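Local coordinates for substrate binding periplasmic protein (Ralstonia solanacearum, PDB 3LOP) that binds leucine in the cleft between its two lobes and probably serves as the substrate-binding component of a periplasmic uptake system, at residues 54-59 against 178-183; 81-86 against 151-156; 120-125 against 227-232; 145-150 against 200-205. One frame throughout, in Å; residues are numbered along the deposited sequence.

In the fold
From the N terminus the chain lays down residues 54-59, 81-86 and 120-125 along the five-stranded lobe and its exit, then enters the four-stranded lobe at 145-150. The first loop to shut is contact 2, when 151-156 meets 81-86; contact 1 shuts a wider one around it at 178-183. Both join the two lobes across the cleft. Contact 4 comes next, pairing strands within the second lobe, and lies wholly within the span of contact 3, which ends at 227-232 and ties the connection between lobes to that same sheet. Contacts 1 and 2 each cross contacts 3 and 4. Bound leucine touches contacts 2 and 3 as well as T205 of contact 4.

Contact 1 (54-59 against 178-183); sequences DEQKIE and YPRNTA
R180 starts toward Q56 with CG lodged between its own backbone N and carbonyl carbon (chi1 84°), and a bend at chi3 turns NE out of the line of the chain. This is a lip of the cleft in a two-lobed periplasmic binding protein: residues 54-59 follow strand 47-53 of one lobe, and 178-183 follow strand 174-178 of the other. Each lip is a tight turn, type I' from D54 to K57 and type II from P179 to T182. The grip between them is made by side-chain donors on backbone carbonyls. R180 NH1 gives a nearly straight bond to Q56 O at 3.0 Å (174° at the hydrogen), and that oxygen lies in the guanidinium plane. One carbonyl earlier, N181 ND2 reaches E55 O at 3.0 Å, the acceptor lying within a few degrees of the amide plane. I58 covers one face of the guanidinium, its CG1 sitting 3.9 Å from R180 NH1, off toward the rim. A second partner holds the group through NE, which forms a salt bridge with D151. On the outer surface K57 and E55 make a weak salt bridge beside the contact. Within the second turn, T182 OG1 donates to P179 O at 2.6 Å. Between the lips, Q56 CB rests 3.4 Å from N181 OD1.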
loop_
_atom_site.group_PDB
_atom_site.type_symbol
_atom_site.label_atom_id
_atom_site.label_comp_id
_atom_site.label_asym_id
_atom_site.label_seq_id
_atom_site.Cartn_x
_atom_site.Cartn_y
_atom_site.Cartn_z
ATOM N N ASP A 54 -4.646 -7.183 13.669
ATOM C CA ASP A 54 -3.424 -7.908 13.995
ATOM C C ASP A 54 -2.398 -6.980 14.641
ATOM O O ASP A 54 -1.319 -7.424 15.026
ATOM C CB ASP A 54 -2.808 -8.620 12.772
ATOM C CG ASP A 54 -2.517 -7.690 11.606
ATOM O OD1 ASP A 54 -2.344 -6.470 11.805
ATOM O OD2 ASP A 54 -2.431 -8.211 10.471
ATOM N N GLU A 55 -2.749 -5.700 14.776
ATOM C CA GLU A 55 -1.864 -4.706 15.394
ATOM C C GLU A 55 -0.510 -4.671 14.688
ATOM O O GLU A 55 0.477 -4.179 15.234
ATOM C CB GLU A 55 -1.663 -5.045 16.879
ATOM C CG GLU A 55 -2.954 -5.129 17.691
ATOM C CD GLU A 55 -2.727 -5.592 19.124
ATOM O OE1 GLU A 55 -1.990 -4.908 19.865
ATOM O OE2 GLU A 55 -3.288 -6.641 19.511
ATOM N N GLN A 56 -0.495 -5.168 13.454
ATOM C CA GLN A 56 0.704 -5.293 12.625
ATOM C C GLN A 56 1.755 -6.184 13.284
ATOM O O GLN A 56 2.936 -6.129 12.943
ATOM C CB GLN A 56 1.332 -3.938 12.262
ATOM C CG GLN A 56 2.168 -4.072 10.976
ATOM C CD GLN A 56 3.087 -2.903 10.686
ATOM O OE1 GLN A 56 3.757 -2.379 11.580
ATOM N NE2 GLN A 56 3.151 -2.512 9.424
ATOM N N LYS A 57 1.321 -7.001 14.237
ATOM C CA LYS A 57 2.229 -7.931 14.897
ATOM C C LYS A 57 2.342 -9.132 13.967
ATOM O O LYS A 57 1.345 -9.762 13.625
ATOM C CB LYS A 57 1.671 -8.351 16.255
ATOM C CG LYS A 57 1.636 -7.216 17.263
ATOM C CD LYS A 57 1.056 -7.660 18.592
ATOM C CE LYS A 57 1.092 -6.522 19.601
ATOM N NZ LYS A 57 0.580 -6.940 20.930
ATOM N N ILE A 58 3.564 -9.436 13.545
ATOM C CA ILE A 58 3.805 -10.530 12.613
ATOM C C ILE A 58 3.150 -11.857 12.996
ATOM O O ILE A 58 2.477 -12.483 12.170
ATOM C CB ILE A 58 5.320 -10.739 12.418
ATOM C CG1 ILE A 58 5.952 -9.431 11.934
ATOM C CG2 ILE A 58 5.575 -11.845 11.398
ATOM C CD1 ILE A 58 7.461 -9.436 11.953
ATOM N N GLU A 59 3.343 -12.288 14.238
ATOM C CA GLU A 59 2.761 -13.546 14.691
ATOM C C GLU A 59 1.238 -13.508 14.708
ATOM O O GLU A 59 0.587 -14.531 14.482
ATOM C CB GLU A 59 3.270 -13.907 16.090
ATOM C CG GLU A 59 4.753 -14.233 16.161
ATOM C CD GLU A 59 5.160 -14.776 17.520
ATOM O OE1 GLU A 59 4.634 -15.839 17.916
ATOM O OE2 GLU A 59 6.003 -14.143 18.194
ATOM N N TYR A 178 14.449 3.362 12.660
ATOM C CA TYR A 178 13.480 3.512 13.739
ATOM C C TYR A 178 12.828 2.133 13.869
ATOM O O TYR A 178 12.755 1.385 12.896
ATOM C CB TYR A 178 12.443 4.593 13.404
ATOM C CG TYR A 178 11.433 4.186 12.362
ATOM C CD1 TYR A 178 10.296 3.454 12.713
ATOM C CD2 TYR A 178 11.632 4.491 11.020
ATOM C CE1 TYR A 178 9.389 3.032 11.747
ATOM C CE2 TYR A 178 10.730 4.073 10.048
ATOM C CZ TYR A 178 9.613 3.343 10.419
ATOM O OH TYR A 178 8.729 2.908 9.462
ATOM N N PRO A 179 12.357 1.774 15.073
ATOM C CA PRO A 179 11.716 0.474 15.332
ATOM C C PRO A 179 10.342 0.288 14.693
ATOM O O PRO A 179 9.512 1.194 14.727
ATOM C CB PRO A 179 11.634 0.424 16.859
ATOM C CG PRO A 179 12.682 1.407 17.314
ATOM C CD PRO A 179 12.541 2.519 16.328
ATOM N N ARG A 180 10.099 -0.892 14.125
ATOM C CA ARG A 180 8.809 -1.165 13.500
ATOM C C ARG A 180 7.700 -1.102 14.547
ATOM O O ARG A 180 7.927 -1.366 15.730
ATOM C CB ARG A 180 8.804 -2.547 12.826
ATOM C CG ARG A 180 8.489 -3.716 13.762
ATOM C CD ARG A 180 8.646 -5.057 13.057
ATOM N NE ARG A 180 7.827 -5.162 11.851
ATOM C CZ ARG A 180 6.529 -5.453 11.838
ATOM N NH1 ARG A 180 5.876 -5.682 12.971
ATOM N NH2 ARG A 180 5.882 -5.515 10.684
ATOM N N ASN A 181 6.504 -0.749 14.095
ATOM C CA ASN A 181 5.332 -0.649 14.954
ATOM C C ASN A 181 5.439 0.462 15.992
ATOM O O ASN A 181 4.766 0.434 17.022
ATOM C CB ASN A 181 5.057 -1.988 15.641
ATOM C CG ASN A 181 3.686 -2.540 15.301
ATOM O OD1 ASN A 181 2.954 -1.962 14.494
ATOM N ND2 ASN A 181 3.329 -3.662 15.914
ATOM N N THR A 182 6.296 1.437 15.714
ATOM C CA THR A 182 6.465 2.579 16.604
ATOM C C THR A 182 6.676 3.808 15.738
ATOM O O THR A 182 6.776 3.709 14.514
ATOM C CB THR A 182 7.712 2.457 17.508
ATOM O OG1 THR A 182 8.886 2.762 16.742
ATOM C CG2 THR A 182 7.835 1.059 18.080
ATOM N N ALA A 183 6.742 4.962 16.389
ATOM C CA ALA A 183 6.988 6.223 15.710
ATOM C C ALA A 183 8.159 6.879 16.442
ATOM O O ALA A 183 8.271 8.101 16.489
ATOM C CB ALA A 183 5.754 7.113 15.775
#

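Contact 2 (81-86 against 151-156); sequences VGTANV and DALGKE. With LEU (leucine), chain B.
T83 and A152 meet methyl to methyl: CG2 of T83 stands 3.5 Å from CB of A152, each residue at the start of a helix and each pointing its CB at the other segment. T83 can do this because CG2 is anti to its backbone N, while OG1 takes the branch beside the backbone N (chi1 -69°) and hydrogen-bonds to T107. The modelled approach of that hydroxyl to the ligand CD1 is too short to trust. L153 leans over the ligand instead, with its CB 3.7 Å from CD2 of leucine. One residue further on from T83, the A84 methyl lies 3.8 Å from OD2 of D151, and a water bridges the same pair of residues, accepting from A84 N at 3.0 Å and donating to D151 OD2 at 2.6 Å. D151 divides its carboxylate: OD1 caps its own helix by taking L153 N at 2.9 Å from above the carboxylate plane, and OD2, also R180's partner, takes the water. No direct hydrogen bond joins the two segments, only this water. Helix 83-91, beyond strand 74-78 of the first sheet, thus presents its N terminus to that of helix 152-166, which follows strand 144-149 of the second, and Y125 at the head of helix 125-138 touches both T83 and L153.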
loop_
_atom_site.group_PDB
_atom_site.type_symbol
_atom_site.label_atom_id
_atom_site.label_comp_id
_atom_site.label_asym_id
_atom_site.label_seq_id
_atom_site.Cartn_x
_atom_site.Cartn_y
_atom_site.Cartn_z
ATOM N N VAL A 81 -1.225 -5.782 5.654
ATOM C CA VAL A 81 -0.260 -4.700 5.824
ATOM C C VAL A 81 1.057 -5.157 6.443
ATOM O O VAL A 81 1.071 -5.962 7.374
ATOM C CB VAL A 81 -0.852 -3.584 6.713
ATOM C CG1 VAL A 81 0.197 -2.517 7.000
ATOM C CG2 VAL A 81 -2.071 -2.977 6.040
ATOM N N GLY A 82 2.161 -4.633 5.917
ATOM C CA GLY A 82 3.470 -4.966 6.445
ATOM C C GLY A 82 4.259 -5.980 5.645
ATOM O O GLY A 82 3.835 -7.126 5.488
ATOM N N THR A 83 5.413 -5.560 5.139
ATOM C CA THR A 83 6.270 -6.452 4.373
ATOM C C THR A 83 6.624 -7.673 5.215
ATOM O O THR A 83 6.554 -8.806 4.736
ATOM C CB THR A 83 7.572 -5.736 3.939
ATOM O OG1 THR A 83 7.257 -4.734 2.966
ATOM C CG2 THR A 83 8.554 -6.717 3.323
ATOM N N ALA A 84 6.999 -7.442 6.471
ATOM C CA ALA A 84 7.366 -8.547 7.354
ATOM C C ALA A 84 6.177 -9.463 7.619
ATOM O O ALA A 84 6.329 -10.681 7.713
ATOM C CB ALA A 84 7.916 -8.009 8.681
ATOM N N ASN A 85 4.990 -8.875 7.729
ATOM C CA ASN A 85 3.783 -9.644 7.993
ATOM C C ASN A 85 3.441 -10.577 6.838
ATOM O O ASN A 85 3.157 -11.753 7.046
ATOM C CB ASN A 85 2.613 -8.697 8.277
ATOM C CG ASN A 85 2.863 -7.817 9.490
ATOM O OD1 ASN A 85 2.259 -8.004 10.551
ATOM N ND2 ASN A 85 3.764 -6.858 9.342
ATOM N N VAL A 86 3.477 -10.058 5.616
ATOM C CA VAL A 86 3.166 -10.887 4.465
ATOM C C VAL A 86 4.252 -11.935 4.246
ATOM O O VAL A 86 3.950 -13.079 3.920
ATOM C CB VAL A 86 3.007 -10.048 3.187
ATOM C CG1 VAL A 86 2.727 -10.963 2.001
ATOM C CG2 VAL A 86 1.870 -9.053 3.362
ATOM N N ASP A 151 13.470 -3.355 9.860
ATOM C CA ASP A 151 12.918 -4.660 9.517
ATOM C C ASP A 151 12.909 -4.813 7.996
ATOM O O ASP A 151 13.585 -4.058 7.290
ATOM C CB ASP A 151 11.506 -4.827 10.105
ATOM C CG ASP A 151 10.427 -4.159 9.273
ATOM O OD1 ASP A 151 10.743 -3.239 8.490
ATOM O OD2 ASP A 151 9.249 -4.556 9.423
ATOM N N ALA A 152 12.153 -5.781 7.487
ATOM C CA ALA A 152 12.094 -6.028 6.046
ATOM C C ALA A 152 11.773 -4.799 5.187
ATOM O O ALA A 152 12.323 -4.647 4.096
ATOM C CB ALA A 152 11.100 -7.143 5.754
ATOM N N LEU A 153 10.887 -3.929 5.663
ATOM C CA LEU A 153 10.539 -2.735 4.897
ATOM C C LEU A 153 11.764 -1.852 4.693
ATOM O O LEU A 153 12.030 -1.400 3.579
ATOM C CB LEU A 153 9.444 -1.924 5.604
ATOM C CG LEU A 153 9.206 -0.524 5.017
ATOM C CD1 LEU A 153 8.788 -0.642 3.558
ATOM C CD2 LEU A 153 8.146 0.209 5.826
ATOM N N GLY A 154 12.504 -1.605 5.771
ATOM C CA GLY A 154 13.692 -0.773 5.682
ATOM C C GLY A 154 14.753 -1.382 4.788
ATOM O O GLY A 154 15.446 -0.673 4.057
ATOM N N LYS A 155 14.886 -2.702 4.852
ATOM C CA LYS A 155 15.857 -3.413 4.030
ATOM C C LYS A 155 15.528 -3.210 2.553
ATOM O O LYS A 155 16.423 -2.995 1.733
ATOM C CB LYS A 155 15.838 -4.903 4.370
ATOM C CG LYS A 155 16.745 -5.755 3.502
ATOM C CD LYS A 155 16.595 -7.229 3.848
ATOM C CE LYS A 155 15.156 -7.695 3.659
ATOM N NZ LYS A 155 14.952 -9.097 4.112
ATOM N N GLU A 156 14.242 -3.280 2.217
ATOM C CA GLU A 156 13.798 -3.074 0.839
ATOM C C GLU A 156 14.184 -1.670 0.377
ATOM O O GLU A 156 14.680 -1.478 -0.735
ATOM C CB GLU A 156 12.278 -3.222 0.736
ATOM C CG GLU A 156 11.759 -4.646 0.817
ATOM C CD GLU A 156 12.047 -5.446 -0.438
ATOM O OE1 GLU A 156 11.649 -4.998 -1.535
ATOM O OE2 GLU A 156 12.665 -6.527 -0.326
HETATM N N LEU B . 2.436 -2.383 4.167
HETATM C CA LEU B . 3.030 -1.300 5.001
HETATM C C LEU B . 2.213 -0.031 4.865
HETATM O O LEU B . 2.320 0.819 5.770
HETATM C CB LEU B . 4.455 -1.041 4.545
HETATM C CG LEU B . 5.128 -2.405 4.441
HETATM C CD1 LEU B . 6.010 -2.459 3.274
HETATM C CD2 LEU B . 5.867 -2.700 5.684
HETATM O OXT LEU B . 1.483 0.093 3.855
HETATM O O HOH W 1 7.073 -4.879 7.992
#

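Contact 3 (120-125 against 227-232); sequences PIKASY and GLSSID. With LEU (leucine), chain B.
The leucine pocket and the neighbouring magnesium site share the Y125 ring, which L228 covers from one face. CD1 of L228 sits over the middle of the Y125 ring, 3.9 Å from the centroid and only 8° off the normal, a textbook CH-pi contact; L228 CD2 approaches Y125 CD1 at 3.8 Å. The two side chains cross at about a right angle. At the far end of the ring, Y125 OH is 3.8 Å from S230 CB, and that same CB touches the ligand CB at 3.8 Å, while S230 OG is bonded to A204 O. The still shorter modelled approach of Y125 OH to the ligand CD1 is doubtful. K122, three residues before Y125, also reaches across: a final bend (chi4 84°) brings NZ to S229 OG at 2.9 Å, a weak bond. A water lies weakly against NZ as well and donates to S229 O at 3.0 Å. K122 and Y125 both belong to the magnesium site, with A106. S229 OG has its stronger partner in E128, so this hydroxyl is shared between amine and carboxylate, and the water gives K122 a second, also weak, tie to S229 through its carbonyl oxygen.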
loop_
_atom_site.group_PDB
_atom_site.type_symbol
_atom_site.label_atom_id
_atom_site.label_comp_id
_atom_site.label_asym_id
_atom_site.label_seq_id
_atom_site.Cartn_x
_atom_site.Cartn_y
_atom_site.Cartn_z
ATOM N N PRO A 120 0.155 -9.400 -6.141
ATOM C CA PRO A 120 0.400 -7.967 -5.969
ATOM C C PRO A 120 -0.259 -7.180 -7.094
ATOM O O PRO A 120 -0.205 -7.583 -8.259
ATOM C CB PRO A 120 1.923 -7.871 -6.010
ATOM C CG PRO A 120 2.306 -8.998 -6.933
ATOM C CD PRO A 120 1.403 -10.118 -6.461
ATOM N N ILE A 121 -0.881 -6.061 -6.744
ATOM C CA ILE A 121 -1.536 -5.227 -7.741
ATOM C C ILE A 121 -0.703 -3.997 -8.088
ATOM O O ILE A 121 -0.285 -3.822 -9.230
ATOM C CB ILE A 121 -2.927 -4.766 -7.249
ATOM C CG1 ILE A 121 -3.867 -5.972 -7.148
ATOM C CG2 ILE A 121 -3.496 -3.709 -8.191
ATOM C CD1 ILE A 121 -5.242 -5.641 -6.577
ATOM N N LYS A 122 -0.439 -3.158 -7.095
ATOM C CA LYS A 122 0.304 -1.930 -7.344
ATOM C C LYS A 122 1.762 -2.099 -7.757
ATOM O O LYS A 122 2.416 -3.092 -7.417
ATOM C CB LYS A 122 0.216 -1.013 -6.121
ATOM C CG LYS A 122 0.955 -1.495 -4.891
ATOM C CD LYS A 122 0.383 -0.819 -3.649
ATOM C CE LYS A 122 1.190 -1.124 -2.398
ATOM N NZ LYS A 122 2.368 -0.216 -2.269
ATOM N N ALA A 123 2.253 -1.120 -8.513
ATOM C CA ALA A 123 3.642 -1.110 -8.956
ATOM C C ALA A 123 4.484 -1.256 -7.693
ATOM O O ALA A 123 4.107 -0.760 -6.630
ATOM C CB ALA A 123 3.957 0.200 -9.670
ATOM N N SER A 124 5.624 -1.929 -7.823
ATOM C CA SER A 124 6.513 -2.222 -6.698
ATOM C C SER A 124 7.317 -1.067 -6.109
ATOM O O SER A 124 7.441 -0.001 -6.708
ATOM C CB SER A 124 7.498 -3.309 -7.114
ATOM O OG SER A 124 8.493 -2.763 -7.969
ATOM N N TYR A 125 7.881 -1.305 -4.927
ATOM C CA TYR A 125 8.712 -0.306 -4.265
ATOM C C TYR A 125 9.935 -0.002 -5.120
ATOM O O TYR A 125 10.381 1.144 -5.188
ATOM C CB TYR A 125 9.198 -0.790 -2.895
ATOM C CG TYR A 125 8.147 -0.850 -1.814
ATOM C CD1 TYR A 125 7.040 -0.004 -1.836
ATOM C CD2 TYR A 125 8.296 -1.712 -0.730
ATOM C CE1 TYR A 125 6.106 -0.014 -0.800
ATOM C CE2 TYR A 125 7.374 -1.731 0.308
ATOM C CZ TYR A 125 6.282 -0.879 0.267
ATOM O OH TYR A 125 5.358 -0.892 1.281
ATOM N N GLY A 227 9.111 9.730 -0.451
ATOM C CA GLY A 227 8.952 8.447 0.207
ATOM C C GLY A 227 8.081 7.459 -0.535
ATOM O O GLY A 227 7.476 7.784 -1.557
ATOM N N LEU A 228 8.025 6.241 -0.003
ATOM C CA LEU A 228 7.246 5.154 -0.589
ATOM C C LEU A 228 5.736 5.335 -0.454
ATOM O O LEU A 228 5.262 6.110 0.378
ATOM C CB LEU A 228 7.646 3.827 0.059
ATOM C CG LEU A 228 9.076 3.344 -0.194
ATOM C CD1 LEU A 228 9.355 2.105 0.652
ATOM C CD2 LEU A 228 9.265 3.046 -1.670
ATOM N N SER A 229 4.990 4.592 -1.270
ATOM C CA SER A 229 3.529 4.648 -1.266
ATOM C C SER A 229 2.927 4.093 0.023
ATOM O O SER A 229 1.706 4.041 0.183
ATOM C CB SER A 229 2.967 3.893 -2.472
ATOM O OG SER A 229 3.318 2.524 -2.425
ATOM N N SER A 230 3.793 3.664 0.933
ATOM C CA SER A 230 3.353 3.165 2.227
ATOM C C SER A 230 2.974 4.385 3.067
ATOM O O SER A 230 2.393 4.261 4.145
ATOM C CB SER A 230 4.488 2.393 2.903
ATOM O OG SER A 230 5.690 3.148 2.899
ATOM N N ILE A 231 3.316 5.563 2.554
ATOM C CA ILE A 231 3.030 6.827 3.225
ATOM C C ILE A 231 1.969 7.621 2.461
ATOM O O ILE A 231 2.257 8.235 1.437
ATOM C CB ILE A 231 4.304 7.681 3.325
ATOM C CG1 ILE A 231 5.388 6.898 4.071
ATOM C CG2 ILE A 231 3.997 8.998 4.031
ATOM C CD1 ILE A 231 6.780 7.478 3.927
ATOM N N ASP A 232 0.740 7.601 2.964
ATOM C CA ASP A 232 -0.361 8.323 2.333
ATOM C C ASP A 232 -0.091 9.823 2.499
ATOM O O ASP A 232 -0.035 10.326 3.621
ATOM C CB ASP A 232 -1.671 7.941 3.026
ATOM C CG ASP A 232 -2.892 8.470 2.305
ATOM O OD1 ASP A 232 -2.888 9.657 1.920
ATOM O OD2 ASP A 232 -3.859 7.697 2.137
HETATM N N LEU B . 2.436 -2.383 4.167
HETATM C CA LEU B . 3.030 -1.300 5.001
HETATM C C LEU B . 2.213 -0.031 4.865
HETATM O O LEU B . 2.320 0.819 5.770
HETATM C CB LEU B . 4.455 -1.041 4.545
HETATM C CG LEU B . 5.128 -2.405 4.441
HETATM C CD1 LEU B . 6.010 -2.459 3.274
HETATM C CD2 LEU B . 5.867 -2.700 5.684
HETATM O OXT LEU B . 1.483 0.093 3.855
HETATM O O HOH W 2 0.199 2.150 -1.662
#

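Contact 4 (145-150 against 200-205); sequences GVLYQE and IFLGAT
L147 and L202 lie side by side on one face of a parallel sheet, and L147 can be followed outward along its length. Its CB is 3.9 Å from L202 CD2. CG stands anti to the backbone N (chi1 169°), and of the branches beyond it CD2 does the touching, reaching L202 CD2 at 3.9 Å and then the A204 methyl at 4.2 Å. F212 of helix 206-218 packs on both leucines. On the opposite face V146 sets CG1 at the edge of the F201 ring, near its plane, and helix 152-166 packs there through I158 and V161.

Beneath the side chains the backbones run 16° from exactly parallel and exchange four hydrogen bonds. F201 N gives to G145 O at 2.9 Å, L147 N to F201 O, G203 N to L147 O at 2.8 Å, and Q149 N closes the series on G203 O at 3.1 Å. Three CA-H...O contacts, from I200, V146 and Y148, fall between them on the same carbonyls. Past G203, the centre of an inverse gamma turn, the strand gives way to loop. There Q149 OE1 lies 3.5 Å from T205 CG2, but its hydrogen bond goes to Y178 OH, which also takes T205 N. T205 itself lines the leucine pocket. Strands 144-149 and 199-203 are thus the two central strands of the second lobe's sheet, a parallel alpha/beta layer with helices on both faces whose C-terminal strand ends open onto the ligand, as is typical of periplasmic binding proteins.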
loop_
_atom_site.group_PDB
_atom_site.type_symbol
_atom_site.label_atom_id
_atom_site.label_comp_id
_atom_site.label_asym_id
_atom_site.label_seq_id
_atom_site.Cartn_x
_atom_site.Cartn_y
_atom_site.Cartn_z
ATOM N N GLY A 145 19.891 11.039 1.903
ATOM C CA GLY A 145 19.811 10.373 3.188
ATOM C C GLY A 145 18.591 9.474 3.165
ATOM O O GLY A 145 17.682 9.681 2.357
ATOM N N VAL A 146 18.558 8.465 4.027
ATOM C CA VAL A 146 17.420 7.559 4.053
ATOM C C VAL A 146 16.962 7.224 5.465
ATOM O O VAL A 146 17.775 6.877 6.322
ATOM C CB VAL A 146 17.752 6.218 3.344
ATOM C CG1 VAL A 146 16.527 5.310 3.350
ATOM C CG2 VAL A 146 18.222 6.475 1.914
ATOM N N LEU A 147 15.661 7.354 5.703
ATOM C CA LEU A 147 15.063 6.987 6.982
ATOM C C LEU A 147 14.495 5.607 6.679
ATOM O O LEU A 147 13.742 5.459 5.717
ATOM C CB LEU A 147 13.908 7.920 7.348
ATOM C CG LEU A 147 13.076 7.417 8.540
ATOM C CD1 LEU A 147 13.888 7.550 9.820
ATOM C CD2 LEU A 147 11.780 8.201 8.648
ATOM N N TYR A 148 14.852 4.598 7.465
ATOM C CA TYR A 148 14.338 3.259 7.199
ATOM C C TYR A 148 13.850 2.518 8.433
ATOM O O TYR A 148 14.404 2.660 9.524
ATOM C CB TYR A 148 15.395 2.404 6.489
ATOM C CG TYR A 148 16.610 2.065 7.328
ATOM C CD1 TYR A 148 17.644 2.985 7.501
ATOM C CD2 TYR A 148 16.730 0.818 7.939
ATOM C CE1 TYR A 148 18.771 2.667 8.259
ATOM C CE2 TYR A 148 17.851 0.491 8.700
ATOM C CZ TYR A 148 18.866 1.421 8.854
ATOM O OH TYR A 148 19.980 1.103 9.598
ATOM N N GLN A 149 12.802 1.723 8.249
ATOM C CA GLN A 149 12.252 0.937 9.342
ATOM C C GLN A 149 13.204 -0.227 9.608
ATOM O O GLN A 149 13.725 -0.841 8.677
ATOM C CB GLN A 149 10.858 0.429 8.966
ATOM C CG GLN A 149 10.143 -0.341 10.068
ATOM C CD GLN A 149 8.658 -0.469 9.799
ATOM O OE1 GLN A 149 7.890 0.461 10.045
ATOM N NE2 GLN A 149 8.247 -1.615 9.272
ATOM N N GLU A 150 13.428 -0.527 10.882
ATOM C CA GLU A 150 14.348 -1.592 11.258
ATOM C C GLU A 150 13.760 -2.993 11.106
ATOM O O GLU A 150 13.573 -3.718 12.087
ATOM C CB GLU A 150 14.835 -1.368 12.690
ATOM C CG GLU A 150 16.031 -2.215 13.073
ATOM C CD GLU A 150 16.735 -1.686 14.304
ATOM O OE1 GLU A 150 16.064 -1.502 15.342
ATOM O OE2 GLU A 150 17.961 -1.449 14.230
ATOM N N ILE A 200 15.980 13.472 1.404
ATOM C CA ILE A 200 15.844 12.362 2.336
ATOM C C ILE A 200 14.675 11.508 1.881
ATOM O O ILE A 200 13.557 12.001 1.721
ATOM C CB ILE A 200 15.583 12.847 3.774
ATOM C CG1 ILE A 200 16.826 13.560 4.313
ATOM C CG2 ILE A 200 15.229 11.658 4.661
ATOM C CD1 ILE A 200 16.616 14.227 5.664
ATOM N N PHE A 201 14.954 10.227 1.666
ATOM C CA PHE A 201 13.950 9.274 1.225
ATOM C C PHE A 201 13.393 8.547 2.442
ATOM O O PHE A 201 14.147 8.074 3.294
ATOM C CB PHE A 201 14.582 8.282 0.251
ATOM C CG PHE A 201 13.609 7.304 -0.336
ATOM C CD1 PHE A 201 13.296 6.126 0.332
ATOM C CD2 PHE A 201 12.993 7.573 -1.552
ATOM C CE1 PHE A 201 12.378 5.226 -0.204
ATOM C CE2 PHE A 201 12.074 6.680 -2.097
ATOM C CZ PHE A 201 11.767 5.505 -1.421
ATOM N N LEU A 202 12.069 8.469 2.527
ATOM C CA LEU A 202 11.423 7.819 3.658
ATOM C C LEU A 202 10.945 6.400 3.367
ATOM O O LEU A 202 9.912 6.198 2.727
ATOM C CB LEU A 202 10.237 8.664 4.138
ATOM C CG LEU A 202 10.491 10.159 4.353
ATOM C CD1 LEU A 202 9.187 10.834 4.758
ATOM C CD2 LEU A 202 11.566 10.369 5.419
ATOM N N GLY A 203 11.715 5.422 3.833
ATOM C CA GLY A 203 11.343 4.027 3.665
ATOM C C GLY A 203 10.702 3.662 4.985
ATOM O O GLY A 203 11.245 2.880 5.770
ATOM N N ALA A 204 9.533 4.245 5.224
ATOM C CA ALA A 204 8.822 4.060 6.477
ATOM C C ALA A 204 7.314 3.990 6.321
ATOM O O ALA A 204 6.774 4.121 5.222
ATOM C CB ALA A 204 9.173 5.206 7.409
ATOM N N THR A 205 6.644 3.775 7.448
ATOM C CA THR A 205 5.194 3.715 7.482
ATOM C C THR A 205 4.663 5.106 7.819
ATOM O O THR A 205 5.427 6.007 8.167
ATOM C CB THR A 205 4.710 2.683 8.514
ATOM O OG1 THR A 205 5.331 2.941 9.779
ATOM C CG2 THR A 205 5.072 1.273 8.052
#